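Local coordinates for Myo-inositol-1-phosphate synthase-related protein (PDB 3CIN), which belongs to the myo-inositol-1-phosphate synthase-related proteins, binds nicotinamide-adenine-dinucleotide on a Rossmann-type parallel sheet and also carries a magnesium ion at a separate site, at residues S117-E122 with E162-E167; A190-I195 with G334-L339; G218-T223 with Y362-G367. All coordinates share one frame; numbering follows the deposited sequence. Where two conformers were deposited one is given.

Contact 1: S117-E122 with E162-E167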
loop_
_atom_site.group_PDB
_atom_site.type_symbol
_atom_site.label_atom_id
_atom_site.label_comp_id
_atom_site.label_asym_id
_atom_site.label_seq_id
_atom_site.Cartn_x
_atom_site.Cartn_y
_atom_site.Cartn_z
ATOM N N SER A 117 -49.290 14.743 3.078
ATOM C CA SER A 117 -50.624 15.203 3.455
ATOM C C SER A 117 -50.810 16.707 3.353
ATOM O O SER A 117 -51.853 17.236 3.781
ATOM C CB SER A 117 -50.891 14.766 4.886
ATOM O OG SER A 117 -50.076 15.497 5.789
ATOM N N MET A 118 -49.811 17.413 2.823
ATOM C CA MET A 118 -49.854 18.879 2.767
ATOM C C MET A 118 -48.856 19.388 1.735
ATOM O O MET A 118 -48.009 18.632 1.257
ATOM C CB MET A 118 -49.635 19.505 4.163
ATOM C CG MET A 118 -48.260 19.317 4.767
ATOM S SD MET A 118 -48.096 19.843 6.494
ATOM C CE MET A 118 -48.884 18.489 7.354
ATOM N N THR A 119 -48.992 20.653 1.331
ATOM C CA THR A 119 -48.017 21.245 0.412
ATOM C C THR A 119 -46.655 21.484 1.081
ATOM O O THR A 119 -46.545 21.504 2.299
ATOM C CB THR A 119 -48.539 22.577 -0.106
ATOM O OG1 THR A 119 -48.655 23.504 0.994
ATOM C CG2 THR A 119 -49.927 22.352 -0.768
ATOM N N LEU A 120 -45.617 21.724 0.269
ATOM C CA LEU A 120 -44.303 22.026 0.845
ATOM C C LEU A 120 -44.367 23.282 1.753
ATOM O O LEU A 120 -43.751 23.354 2.827
ATOM C CB LEU A 120 -43.273 22.237 -0.257
ATOM C CG LEU A 120 -42.778 20.899 -0.849
ATOM C CD1 LEU A 120 -41.872 21.149 -2.047
ATOM C CD2 LEU A 120 -42.118 20.004 0.199
ATOM N N LYS A 121 -45.113 24.283 1.307
ATOM C CA LYS A 121 -45.213 25.519 2.063
ATOM C C LYS A 121 -45.845 25.244 3.427
ATOM O O LYS A 121 -45.424 25.792 4.449
ATOM C CB LYS A 121 -46.030 26.549 1.286
ATOM C CG LYS A 121 -46.048 27.930 1.902
ATOM C CD LYS A 121 -46.646 28.975 0.904
ATOM C CE LYS A 121 -46.485 30.426 1.394
ATOM N NZ LYS A 121 -47.016 31.507 0.417
ATOM N N GLU A 122 -46.878 24.423 3.431
ATOM C CA GLU A 122 -47.504 24.001 4.681
ATOM C C GLU A 122 -46.600 23.169 5.577
ATOM O O GLU A 122 -46.611 23.340 6.814
ATOM C CB GLU A 122 -48.767 23.191 4.391
ATOM C CG GLU A 122 -49.905 24.078 3.881
ATOM C CD GLU A 122 -51.118 23.325 3.373
ATOM O OE1 GLU A 122 -50.972 22.221 2.768
ATOM O OE2 GLU A 122 -52.248 23.888 3.560
ATOM N N GLU A 162 -43.169 28.017 -3.122
ATOM C CA GLU A 162 -44.504 28.591 -3.297
ATOM C C GLU A 162 -45.365 27.705 -4.198
ATOM O O GLU A 162 -46.555 27.532 -3.959
ATOM C CB GLU A 162 -44.400 30.004 -3.892
ATOM C CG GLU A 162 -45.739 30.706 -4.152
ATOM C CD GLU A 162 -46.665 30.774 -2.946
ATOM O OE1 GLU A 162 -46.149 30.933 -1.813
ATOM O OE2 GLU A 162 -47.915 30.680 -3.150
ATOM N N ASN A 163 -44.747 27.154 -5.237
ATOM C CA ASN A 163 -45.466 26.377 -6.229
ATOM C C ASN A 163 -45.508 24.885 -5.947
ATOM O O ASN A 163 -45.931 24.123 -6.834
ATOM C CB ASN A 163 -44.861 26.649 -7.609
ATOM C CG ASN A 163 -45.158 28.086 -8.097
ATOM O OD1 ASN A 163 -46.147 28.697 -7.689
ATOM N ND2 ASN A 163 -44.303 28.603 -8.962
ATOM N N ASN A 164 -45.075 24.478 -4.746
ATOM C CA ASN A 164 -45.089 23.079 -4.306
ATOM C C ASN A 164 -44.327 22.194 -5.300
ATOM O O ASN A 164 -44.812 21.128 -5.712
ATOM C CB ASN A 164 -46.531 22.593 -4.146
ATOM C CG ASN A 164 -46.639 21.306 -3.341
ATOM O OD1 ASN A 164 -45.811 21.029 -2.477
ATOM N ND2 ASN A 164 -47.692 20.519 -3.613
ATOM N N ASP A 165 -43.174 22.688 -5.741
ATOM C CA ASP A 165 -42.449 22.069 -6.855
ATOM C C ASP A 165 -41.533 20.958 -6.310
ATOM O O ASP A 165 -40.277 21.069 -6.233
ATOM C CB ASP A 165 -41.665 23.116 -7.674
ATOM C CG ASP A 165 -41.124 22.565 -9.005
ATOM O OD1 ASP A 165 -41.235 21.333 -9.249
ATOM O OD2 ASP A 165 -40.559 23.372 -9.808
ATOM N N LYS A 166 -42.177 19.854 -5.974
ATOM C CA LYS A 166 -41.502 18.747 -5.332
ATOM C C LYS A 166 -40.440 18.128 -6.219
ATOM O O LYS A 166 -39.364 17.778 -5.714
ATOM C CB LYS A 166 -42.516 17.683 -4.916
ATOM C CG LYS A 166 -43.418 18.100 -3.812
ATOM C CD LYS A 166 -44.429 16.960 -3.547
ATOM C CE LYS A 166 -45.709 17.423 -2.968
ATOM N NZ LYS A 166 -46.532 16.252 -2.488
ATOM N N GLU A 167 -40.689 18.030 -7.523
ATOM C CA GLU A 167 -39.705 17.454 -8.439
ATOM C C GLU A 167 -38.427 18.279 -8.505
ATOM O O GLU A 167 -37.359 17.746 -8.847
ATOM C CB GLU A 167 -40.277 17.330 -9.863
#
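With CG of Asn164 turned anti to its own N (chi1 -164°), the amide of that residue reaches across to the first turn of helix 120-134, where OD1 takes the backbone N-H of Leu120. The bond is 2.8 Å from Leu120 N to Asn164 OD1 and fairly straight at the hydrogen, 160°, yet the donor stands well above the plane of the amide carbonyl. CG of Leu120 also comes within 3.4 Å of Asn164 OD1, so the oxygen is covered by the leucine as well as bonded. The two side chains meet nearly at a right angle. CD1 of Leu120 then goes on to touch CG of Lys166, 3.8 Å away, against the aliphatic part of a lysine whose NZ is hydrogen-bonded to the carbonyl oxygen of Glu115.

Two helix ends are joined here. Thr119 is the N-cap of helix 120-134 and forms a capping box with Glu122: Glu122 N gives to Thr119 OG1 at 3.2 Å, while Thr119 N gives to Glu122 OE1 at 2.9 Å, using the lone pair away from the other carboxylate oxygen. Asn164, with positive phi, is the C-prime residue of the Schellman motif that ends helix 154-162. Thus the residue that closes one helix also accepts a backbone N-H from the first turn of the other.

Farther out, on the exposed side, Lys121 runs fully extended to Glu162, whose chain bends at chi2 (54°) to bring OE1 round. NZ of Lys121 forms a salt bridge with Glu162 OE1, modelled so short that its exact length is doubtful; both residues are exposed, and Lys121 also touches a crystal neighbour.

Contact 2: A190-I195 with G334-L339. With NAD (nicotinamide-adenine-dinucleotide), chain F.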
loop_
_atom_site.group_PDB
_atom_site.type_symbol
_atom_site.label_atom_id
_atom_site.label_comp_id
_atom_site.label_asym_id
_atom_site.label_seq_id
_atom_site.Cartn_x
_atom_site.Cartn_y
_atom_site.Cartn_z
ATOM N N ALA A 190 -28.627 28.483 13.727
ATOM C CA ALA A 190 -27.559 28.043 12.845
ATOM C C ALA A 190 -27.960 26.734 12.215
ATOM O O ALA A 190 -28.706 25.905 12.823
ATOM C CB ALA A 190 -26.216 27.917 13.618
ATOM N N PHE A 191 -27.479 26.540 10.987
ATOM C CA PHE A 191 -27.766 25.340 10.218
ATOM C C PHE A 191 -26.409 24.780 9.768
ATOM O O PHE A 191 -25.636 25.489 9.114
ATOM C CB PHE A 191 -28.609 25.695 9.011
ATOM C CG PHE A 191 -29.071 24.511 8.187
ATOM C CD1 PHE A 191 -30.209 23.790 8.558
ATOM C CD2 PHE A 191 -28.386 24.112 7.053
ATOM C CE1 PHE A 191 -30.629 22.673 7.826
ATOM C CE2 PHE A 191 -28.835 23.020 6.259
ATOM C CZ PHE A 191 -29.973 22.304 6.653
ATOM N N VAL A 192 -26.135 23.535 10.145
ATOM C CA VAL A 192 -24.855 22.851 9.799
ATOM C C VAL A 192 -25.106 21.779 8.772
ATOM O O VAL A 192 -25.726 20.793 9.031
ATOM C CB VAL A 192 -24.199 22.260 11.086
ATOM C CG1 VAL A 192 -22.912 21.526 10.772
ATOM C CG2 VAL A 192 -23.945 23.355 12.103
ATOM N N ASN A 193 -24.583 21.968 7.566
ATOM C CA ASN A 193 -24.820 21.050 6.487
ATOM C C ASN A 193 -23.593 20.245 6.189
ATOM O O ASN A 193 -22.679 20.740 5.575
ATOM C CB ASN A 193 -25.188 21.816 5.206
ATOM C CG ASN A 193 -25.500 20.883 4.069
ATOM O OD1 ASN A 193 -26.025 19.821 4.312
ATOM N ND2 ASN A 193 -25.087 21.222 2.869
ATOM N N VAL A 194 -23.597 19.017 6.647
ATOM C CA VAL A 194 -22.436 18.162 6.427
ATOM C C VAL A 194 -22.598 17.200 5.275
ATOM O O VAL A 194 -21.748 16.348 5.122
ATOM C CB VAL A 194 -21.949 17.467 7.723
ATOM C CG1 VAL A 194 -21.319 18.537 8.651
ATOM C CG2 VAL A 194 -23.046 16.694 8.391
ATOM N N ILE A 195 -23.631 17.360 4.447
ATOM C CA ILE A 195 -23.822 16.552 3.227
ATOM C C ILE A 195 -23.500 17.386 1.973
ATOM O O ILE A 195 -23.250 18.594 2.088
ATOM C CB ILE A 195 -25.231 15.849 3.213
ATOM C CG1 ILE A 195 -26.321 16.747 2.625
ATOM C CG2 ILE A 195 -25.613 15.392 4.628
ATOM C CD1 ILE A 195 -27.623 15.977 2.222
ATOM N N GLY A 334 -17.202 13.372 15.367
ATOM C CA GLY A 334 -16.306 14.187 16.126
ATOM C C GLY A 334 -16.250 15.616 15.663
ATOM O O GLY A 334 -16.211 16.544 16.478
ATOM N N LEU A 335 -16.260 15.809 14.359
ATOM C CA LEU A 335 -16.292 17.184 13.822
ATOM C C LEU A 335 -17.544 17.899 14.276
ATOM O O LEU A 335 -17.509 19.099 14.611
ATOM C CB LEU A 335 -16.230 17.184 12.316
ATOM C CG LEU A 335 -14.934 16.663 11.719
ATOM C CD1 LEU A 335 -14.967 16.967 10.211
ATOM C CD2 LEU A 335 -13.667 17.278 12.393
ATOM N N LEU A 336 -18.638 17.161 14.359
ATOM C CA LEU A 336 -19.913 17.795 14.707
ATOM C C LEU A 336 -19.903 18.331 16.155
ATOM O O LEU A 336 -20.612 19.308 16.469
ATOM C CB LEU A 336 -21.077 16.812 14.474
ATOM C CG LEU A 336 -21.539 16.675 13.021
ATOM C CD1 LEU A 336 -22.545 15.507 12.842
ATOM C CD2 LEU A 336 -22.163 17.960 12.473
ATOM N N VAL A 337 -19.146 17.683 17.040
ATOM C CA VAL A 337 -19.057 18.123 18.432
ATOM C C VAL A 337 -18.504 19.557 18.439
ATOM O O VAL A 337 -18.907 20.365 19.228
ATOM C CB VAL A 337 -18.255 17.184 19.282
ATOM C CG1 VAL A 337 -18.093 17.759 20.711
ATOM C CG2 VAL A 337 -18.969 15.779 19.333
ATOM N N ASP A 338 -17.535 19.845 17.576
ATOM C CA ASP A 338 -17.024 21.231 17.449
ATOM C C ASP A 338 -18.026 22.160 16.732
ATOM O O ASP A 338 -18.261 23.287 17.178
ATOM C CB ASP A 338 -15.716 21.290 16.657
ATOM C CG ASP A 338 -14.487 20.987 17.463
ATOM O OD1 ASP A 338 -14.529 20.808 18.718
ATOM O OD2 ASP A 338 -13.376 20.980 16.849
ATOM N N LEU A 339 -18.562 21.692 15.608
ATOM C CA LEU A 339 -19.401 22.521 14.726
ATOM C C LEU A 339 -20.645 23.038 15.429
ATOM O O LEU A 339 -21.027 24.181 15.233
ATOM C CB LEU A 339 -19.803 21.769 13.475
ATOM C CG LEU A 339 -18.691 21.609 12.475
ATOM C CD1 LEU A 339 -19.016 20.468 11.475
ATOM C CD2 LEU A 339 -18.395 22.914 11.748
HETATM P PA NAD F . -27.313 7.002 6.894
HETATM O O1A NAD F . -26.837 6.001 7.914
HETATM O O2A NAD F . -28.081 6.348 5.788
HETATM O O5B NAD F . -28.301 7.948 7.663
HETATM C C5B NAD F . -29.143 8.853 6.952
HETATM C C4B NAD F . -30.412 9.020 7.770
HETATM O O4B NAD F . -31.173 10.084 7.221
HETATM C C3B NAD F . -31.321 7.798 7.805
HETATM O O3B NAD F . -31.805 7.554 9.115
HETATM C C2B NAD F . -32.468 8.179 6.879
HETATM O O2B NAD F . -33.624 7.423 7.116
HETATM C C1B NAD F . -32.559 9.663 7.159
HETATM N N9A NAD F . -33.221 10.460 6.123
HETATM C C8A NAD F . -33.066 10.264 4.754
HETATM N N7A NAD F . -33.733 11.298 4.134
HETATM C C5A NAD F . -34.292 12.087 5.108
HETATM C C6A NAD F . -35.141 13.196 5.051
HETATM N N6A NAD F . -35.511 13.785 3.871
HETATM N N1A NAD F . -35.492 13.783 6.251
HETATM C C2A NAD F . -35.079 13.232 7.451
HETATM N N3A NAD F . -34.309 12.090 7.525
HETATM C C4A NAD F . -33.942 11.545 6.348
HETATM O O3 NAD F . -26.113 7.861 6.343
HETATM P PN NAD F . -24.885 8.384 7.184
HETATM O O1N NAD F . -23.726 7.484 6.912
HETATM O O2N NAD F . -25.311 8.759 8.565
HETATM O O5D NAD F . -24.533 9.720 6.392
HETATM C C5D NAD F . -25.348 10.861 6.530
HETATM C C4D NAD F . -24.986 11.929 5.503
HETATM O O4D NAD F . -23.711 12.423 5.809
HETATM C C3D NAD F . -24.967 11.478 4.051
HETATM O O3D NAD F . -25.469 12.542 3.201
HETATM C C2D NAD F . -23.475 11.337 3.795
HETATM O O2D NAD F . -23.144 11.545 2.419
HETATM C C1D NAD F . -22.953 12.485 4.630
HETATM N N1N NAD F . -21.534 12.353 4.954
HETATM C C2N NAD F . -21.105 11.297 5.649
HETATM C C3N NAD F . -19.714 11.285 5.939
HETATM C C7N NAD F . -19.248 10.294 6.905
HETATM O O7N NAD F . -20.183 9.400 7.347
HETATM N N7N NAD F . -17.969 10.303 7.313
HETATM C C4N NAD F . -18.855 12.280 5.516
HETATM C C5N NAD F . -19.326 13.338 4.794
HETATM C C6N NAD F . -20.704 13.362 4.537
#
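Val192 and Val194, at and just beyond the end of strand 189-193 of the parallel sheet, meet Leu336 and Leu339 of helix 328-348 mainly through methyl groups. Leu339 is the one to follow. Its CB already lies 4.1 Å from Val192 CG1. From there CG stands beside the backbone N (chi1 -74°), and CD1 is carried up against both valines, reaching CG1 of Val194 at 4.1 Å and Val192 CG1 at the same distance. The other methyl, CD2, turns off toward the ring of Tyr362.

One turn back, Leu336 sends CD2 to the same pair of methyls, 4.0 Å from Val192 CG1. Four methyl carbons thus form one cluster, with the helix lying against a face of the parallel Rossmann-type sheet; Val140 and Phe217 on the flanking strands extend it. Asn193 points away from the helix and bonds to Asn141 and Asp219.

Just past the strand, the carbonyl O of Val194 lies 3.2 Å from C6N of the nicotinamide ring, and CG2 of Ile195 touches the ribose oxygen O3D. Since no hydrogen bond joins helix to strand here, their hold on each other rests on shape and exclusion of water.

Contact 3: G218-T223 with Y362-G367; sequences GDDGAT and YMKNPG. With MG (magnesium ion), chain E; NAD (nicotinamide-adenine-dinucleotide), chain F.
Asp219 and Asn365 face each other through their backbones, at the heart of the close-fitting part of this contact: Asp219 N gives to Asn365 O at 2.9 Å in an almost straight bond (175°), and Asn365 N returns one to Asp219 O. Gly367 N reaches Gly218 O beyond them, while Lys364 N meets Asp220 O and Ala222 N meets Tyr362 O on the other side of the pair. Met363, bent at chi2 (-71°), folds over this backbone pairing: CG rests 3.5 Å from Gly218 C, and CE lies against the glycine CA. The carboxylate of Asp219, reached after a cis peptide, is held by Asn201, Ala200 and Asn193.

Against this tight main chain, the side chains of the partly exposed Asp220 and Lys364 are more loosely joined. Lys364, modelled in two conformers, in this one turns at chi4 (-86°) to put NZ 2.9 Å from Gly221 O, with a weak second bond to Thr223 O; its salt bridge to Asp220 OD1 is long, at 3.9 Å. On the nicotinamide side, Thr223 OG1 accepts from NAD N7N at 3.0 Å, and Asp220 OD1 lies against C6N. At the far end, Pro366 O binds the magnesium ion at 2.4 Å with two waters, Asn201, Pro368 and Glu371.

The paired loops run from a metal site to the nicotinamide. Main-chain bonds fix the loop that brings Thr223 to the carboxamide and Asp220 to the ring, whereas any influence of the Lys364 charge would depend on its conformer.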
loop_
_atom_site.group_PDB
_atom_site.type_symbol
_atom_site.label_atom_id
_atom_site.label_comp_id
_atom_site.label_asym_id
_atom_site.label_seq_id
_atom_site.Cartn_x
_atom_site.Cartn_y
_atom_site.Cartn_z
ATOM N N GLY A 218 -21.194 24.989 5.885
ATOM C CA GLY A 218 -21.306 23.957 4.843
ATOM C C GLY A 218 -20.204 24.147 3.823
ATOM O O GLY A 218 -19.459 25.121 3.919
ATOM N N ASP A 219 -20.124 23.258 2.836
ATOM C CA ASP A 219 -20.951 22.033 2.662
ATOM C C ASP A 219 -20.026 20.783 2.610
ATOM O O ASP A 219 -18.900 20.876 2.154
ATOM C CB ASP A 219 -21.737 22.099 1.319
ATOM C CG ASP A 219 -22.662 23.333 1.244
ATOM O OD1 ASP A 219 -23.401 23.555 2.234
ATOM O OD2 ASP A 219 -22.651 24.079 0.239
ATOM N N ASP A 220 -20.545 19.648 3.049
ATOM C CA ASP A 220 -19.955 18.290 2.918
ATOM C C ASP A 220 -18.831 18.138 3.948
ATOM O O ASP A 220 -17.766 18.701 3.781
ATOM C CB ASP A 220 -19.410 18.046 1.513
ATOM C CG ASP A 220 -19.389 16.562 1.143
ATOM O OD1 ASP A 220 -19.823 15.739 1.953
ATOM O OD2 ASP A 220 -18.974 16.277 0.007
ATOM N N GLY A 221 -19.048 17.347 4.981
ATOM C CA GLY A 221 -18.026 17.180 6.024
ATOM C C GLY A 221 -16.657 16.704 5.507
ATOM O O GLY A 221 -16.595 15.867 4.607
ATOM N N ALA A 222 -15.579 17.264 6.070
ATOM C CA ALA A 222 -14.199 16.993 5.601
ATOM C C ALA A 222 -13.653 15.743 6.231
ATOM O O ALA A 222 -12.798 15.809 7.143
ATOM C CB ALA A 222 -13.251 18.185 5.909
ATOM N N THR A 223 -14.097 14.598 5.735
ATOM C CA THR A 223 -13.612 13.332 6.224
ATOM C C THR A 223 -13.315 12.455 5.032
ATOM O O THR A 223 -13.621 12.804 3.889
ATOM C CB THR A 223 -14.617 12.599 7.176
ATOM O OG1 THR A 223 -15.696 12.066 6.417
ATOM C CG2 THR A 223 -15.193 13.510 8.288
ATOM N N TYR A 362 -13.531 22.579 8.345
ATOM C CA TYR A 362 -14.411 21.450 8.598
ATOM C C TYR A 362 -15.117 20.780 7.400
ATOM O O TYR A 362 -15.692 19.688 7.527
ATOM C CB TYR A 362 -15.457 21.864 9.657
ATOM C CG TYR A 362 -14.885 22.064 11.026
ATOM C CD1 TYR A 362 -14.700 20.991 11.898
ATOM C CD2 TYR A 362 -14.531 23.281 11.466
ATOM C CE1 TYR A 362 -14.198 21.191 13.173
ATOM C CE2 TYR A 362 -14.010 23.484 12.728
ATOM C CZ TYR A 362 -13.817 22.441 13.581
ATOM O OH TYR A 362 -13.285 22.698 14.827
ATOM N N MET A 363 -15.065 21.441 6.253
ATOM C CA MET A 363 -15.891 21.074 5.111
ATOM C C MET A 363 -15.010 20.856 3.930
ATOM O O MET A 363 -14.032 21.594 3.717
ATOM C CB MET A 363 -16.876 22.186 4.781
ATOM C CG MET A 363 -17.829 22.557 5.860
ATOM S SD MET A 363 -19.046 21.279 6.136
ATOM C CE MET A 363 -19.923 21.792 7.630
ATOM N N LYS A 364 -15.360 19.840 3.135
ATOM C CA LYS A 364 -14.602 19.677 1.928
ATOM C C LYS A 364 -15.056 20.470 0.743
ATOM O O LYS A 364 -14.299 20.568 -0.183
ATOM C CB LYS A 364 -14.301 18.250 1.571
ATOM C CG LYS A 364 -15.411 17.297 1.553
ATOM C CD LYS A 364 -14.863 15.955 1.109
ATOM C CE LYS A 364 -15.921 14.922 0.932
ATOM N NZ LYS A 364 -16.225 14.226 2.211
ATOM N N ASN A 365 -16.229 21.114 0.791
ATOM C CA ASN A 365 -16.576 22.141 -0.180
ATOM C C ASN A 365 -16.945 23.373 0.575
ATOM O O ASN A 365 -18.128 23.609 0.780
ATOM C CB ASN A 365 -17.757 21.640 -1.011
ATOM C CG ASN A 365 -18.196 22.592 -2.083
ATOM O OD1 ASN A 365 -17.563 23.612 -2.375
ATOM N ND2 ASN A 365 -19.375 22.277 -2.673
ATOM N N PRO A 366 -15.953 24.130 1.077
ATOM C CA PRO A 366 -16.273 25.224 1.953
ATOM C C PRO A 366 -17.020 26.374 1.302
ATOM O O PRO A 366 -16.579 26.923 0.312
ATOM C CB PRO A 366 -14.898 25.695 2.439
ATOM C CG PRO A 366 -13.976 25.338 1.341
ATOM C CD PRO A 366 -14.494 23.999 0.885
ATOM N N GLY A 367 -18.119 26.798 1.906
ATOM C CA GLY A 367 -18.846 27.907 1.397
ATOM C C GLY A 367 -18.181 29.220 1.762
ATOM O O GLY A 367 -17.391 29.257 2.735
HETATM MG MG MG E . -16.841 27.398 -1.979
HETATM P PA NAD F . -27.313 7.002 6.894
HETATM O O1A NAD F . -26.837 6.001 7.914
HETATM O O2A NAD F . -28.081 6.348 5.788
HETATM O O5B NAD F . -28.301 7.948 7.663
HETATM C C5B NAD F . -29.143 8.853 6.952
HETATM C C4B NAD F . -30.412 9.020 7.770
HETATM O O4B NAD F . -31.173 10.084 7.221
HETATM C C3B NAD F . -31.321 7.798 7.805
HETATM O O3B NAD F . -31.805 7.554 9.115
HETATM C C2B NAD F . -32.468 8.179 6.879
HETATM O O2B NAD F . -33.624 7.423 7.116
HETATM C C1B NAD F . -32.559 9.663 7.159
HETATM N N9A NAD F . -33.221 10.460 6.123
HETATM C C8A NAD F . -33.066 10.264 4.754
HETATM N N7A NAD F . -33.733 11.298 4.134
HETATM C C5A NAD F . -34.292 12.087 5.108
HETATM C C6A NAD F . -35.141 13.196 5.051
HETATM N N6A NAD F . -35.511 13.785 3.871
HETATM N N1A NAD F . -35.492 13.783 6.251
HETATM C C2A NAD F . -35.079 13.232 7.451
HETATM N N3A NAD F . -34.309 12.090 7.525
HETATM C C4A NAD F . -33.942 11.545 6.348
HETATM O O3 NAD F . -26.113 7.861 6.343
HETATM P PN NAD F . -24.885 8.384 7.184
HETATM O O1N NAD F . -23.726 7.484 6.912
HETATM O O2N NAD F . -25.311 8.759 8.565
HETATM O O5D NAD F . -24.533 9.720 6.392
HETATM C C5D NAD F . -25.348 10.861 6.530
HETATM C C4D NAD F . -24.986 11.929 5.503
HETATM O O4D NAD F . -23.711 12.423 5.809
HETATM C C3D NAD F . -24.967 11.478 4.051
HETATM O O3D NAD F . -25.469 12.542 3.201
HETATM C C2D NAD F . -23.475 11.337 3.795
HETATM O O2D NAD F . -23.144 11.545 2.419
HETATM C C1D NAD F . -22.953 12.485 4.630
HETATM N N1N NAD F . -21.534 12.353 4.954
HETATM C C2N NAD F . -21.105 11.297 5.649
HETATM C C3N NAD F . -19.714 11.285 5.939
HETATM C C7N NAD F . -19.248 10.294 6.905
HETATM O O7N NAD F . -20.183 9.400 7.347
HETATM N N7N NAD F . -17.969 10.303 7.313
HETATM C C4N NAD F . -18.855 12.280 5.516
HETATM C C5N NAD F . -19.326 13.338 4.794
HETATM C C6N NAD F . -20.704 13.362 4.537
HETATM O O HOH W 1 -15.794 25.267 -2.220
HETATM O O HOH W 2 -16.875 27.189 -4.296
#

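Contact 1 comes first along the chain and closes before the others open. It sits at the surface, about 27 Å from contact 2 and 29 Å from contact 3 between centres. Contacts 2 and 3 interleave in sequence, lie about 9 Å apart between centres and touch: Val194 and Gly221 pair through their backbones, and Asp338 OD2 meets Tyr362 OH at 2.7 Å. The strands 189-193 and 214-217 leading into them are neighbours in the seven-stranded parallel sheet, and helix 328-348 packs on both. Both contacts reach the nicotinamide end of NAD, whereas contact 1 joins helices 154-162 and 120-134 at the periphery, with the side chain of Leu120 about 10 Å from NAD.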